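Local coordinates for protein coatomer subunit delta (Saccharomyces cerevisiae, PDB 5FJZ) that forms part of the coatomer (COPI) coat, probably serving retrograde Golgi-to-ER transport, and through its mu-homology domain binds the tryptophan-based motif of Dsl1, at residues L123-A128 and M220-Q225. Sequence-based numbering, arbitrary orientation. Where two conformers were deposited one is given.
Sequences LTLTTA and MTVSFQ. Unlike the reference sequence in segment 123-128: Ala-128 (reference Trp).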
# COMPACT_ATOMS: atom_id res chain seq x y z
N LEU A 123 12.01 11.40 -22.31
CA LEU A 123 11.31 12.69 -22.50
C LEU A 123 11.74 13.71 -21.47
O LEU A 123 11.43 13.57 -20.28
CB LEU A 123 9.82 12.47 -22.50
CG LEU A 123 8.96 13.66 -22.86
CD1 LEU A 123 8.90 13.89 -24.33
CD2 LEU A 123 7.56 13.43 -22.29
N THR A 124 12.46 14.75 -21.88
CA THR A 124 12.90 15.81 -20.99
C THR A 124 11.85 16.86 -20.93
O THR A 124 11.08 17.00 -21.83
CB THR A 124 14.26 16.43 -21.45
OG1 THR A 124 14.17 16.77 -22.81
CG2 THR A 124 15.37 15.40 -21.38
N LEU A 125 11.74 17.50 -19.75
CA LEU A 125 10.70 18.48 -19.44
C LEU A 125 11.25 19.75 -18.82
O LEU A 125 12.21 19.71 -18.04
CB LEU A 125 9.84 17.86 -18.40
CG LEU A 125 8.63 17.04 -18.74
CD1 LEU A 125 8.38 16.57 -20.15
CD2 LEU A 125 8.34 15.95 -17.68
N THR A 126 10.63 20.90 -19.13
CA THR A 126 10.92 22.13 -18.57
C THR A 126 9.65 22.93 -18.53
O THR A 126 8.76 22.74 -19.38
CB THR A 126 11.90 22.96 -19.48
OG1 THR A 126 13.11 22.24 -19.69
CG2 THR A 126 12.24 24.25 -18.81
N THR A 127 9.55 23.82 -17.57
CA THR A 127 8.34 24.64 -17.48
C THR A 127 8.70 26.12 -17.39
O THR A 127 9.73 26.47 -16.82
CB THR A 127 7.45 24.22 -16.30
OG1 THR A 127 8.08 24.44 -15.05
CG2 THR A 127 7.10 22.76 -16.38
N ALA A 128 7.76 26.95 -17.86
CA ALA A 128 7.83 28.39 -17.72
C ALA A 128 6.44 28.87 -17.35
O ALA A 128 5.46 28.44 -17.88
CB ALA A 128 8.30 29.01 -19.01
N MET A 220 3.81 18.83 -11.53
CA MET A 220 3.15 18.49 -12.77
C MET A 220 3.60 17.08 -13.19
O MET A 220 4.80 16.80 -13.22
CB MET A 220 3.53 19.49 -13.88
CG MET A 220 3.17 20.93 -13.56
SD MET A 220 3.58 22.08 -14.89
CE MET A 220 3.07 23.63 -14.13
N THR A 221 2.65 16.24 -13.56
CA THR A 221 2.94 14.86 -13.86
C THR A 221 2.70 14.61 -15.32
O THR A 221 1.74 15.13 -15.92
CB THR A 221 2.04 13.93 -13.04
OG1 THR A 221 2.35 14.08 -11.66
CG2 THR A 221 2.27 12.50 -13.39
N VAL A 222 3.51 13.77 -15.90
CA VAL A 222 3.31 13.32 -17.27
C VAL A 222 3.05 11.79 -17.32
O VAL A 222 3.68 11.02 -16.55
CB VAL A 222 4.46 13.68 -18.19
CG1 VAL A 222 5.73 13.00 -17.78
CG2 VAL A 222 4.16 13.27 -19.61
N SER A 223 2.15 11.40 -18.22
CA SER A 223 1.77 10.01 -18.39
C SER A 223 1.86 9.63 -19.86
O SER A 223 1.23 10.29 -20.71
CB SER A 223 0.32 9.86 -17.87
OG SER A 223 -0.14 8.51 -17.96
N PHE A 224 2.61 8.56 -20.14
CA PHE A 224 2.77 8.02 -21.45
C PHE A 224 3.10 6.53 -21.41
O PHE A 224 3.48 5.98 -20.38
CB PHE A 224 3.85 8.75 -22.25
CG PHE A 224 5.26 8.68 -21.62
CD1 PHE A 224 6.06 7.54 -21.72
CD2 PHE A 224 5.73 9.76 -20.86
CE1 PHE A 224 7.32 7.50 -21.18
CE2 PHE A 224 7.01 9.70 -20.29
CZ PHE A 224 7.78 8.57 -20.47
N GLN A 225 2.83 5.87 -22.52
CA GLN A 225 2.97 4.43 -22.62
C GLN A 225 3.09 4.12 -24.09
O GLN A 225 2.23 4.50 -24.86
CB GLN A 225 1.76 3.73 -21.97
CG GLN A 225 1.80 2.18 -21.88
CD GLN A 225 0.64 1.53 -21.12
OE1 GLN A 225 0.45 0.33 -21.23
NE2 GLN A 225 -0.13 2.31 -20.34
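With chi1 at 64°, Val-222 sets CG1 between its own backbone N and carbonyl carbon and CG2 anti to N, and the two methyls part company: CG1 meets CD2 of Leu-125 at 3.9 Å, while CG2 lies 4.3 Å from CD2 of Leu-123. That same Leu-123 methyl, carried by a side chain whose CG is anti to the backbone N (chi1 -172°), also comes obliquely to the ring of Phe-224, with 4.3 Å to CE2. At the other end, Met-220 runs out extended beyond CG, and its SD lies 3.9 Å from CG2 of Thr-127. Here two sheets of the mu-homology domain, an elongated all-beta fold, pack against each other: 123-131 is an outermost strand of a four-stranded antiparallel sheet, 220-229 an inner strand of the larger mixed one. The short strand axes run roughly antiparallel, their N-to-C directions 149° apart, and stand 10.2 Å from each other; at that spacing the two strands meet through their side chains. The Thr-127 hydroxyl hydrogen-bonds Tyr-218 OH and the carbonyl oxygen of Arg-29. Strand 257-269, next to 220-229 in the mixed sheet, adds Tyr-267, whose hydroxyl hydrogen-bonds the carbonyl of Leu-123 and whose ring meets Phe-224 edge-to-face.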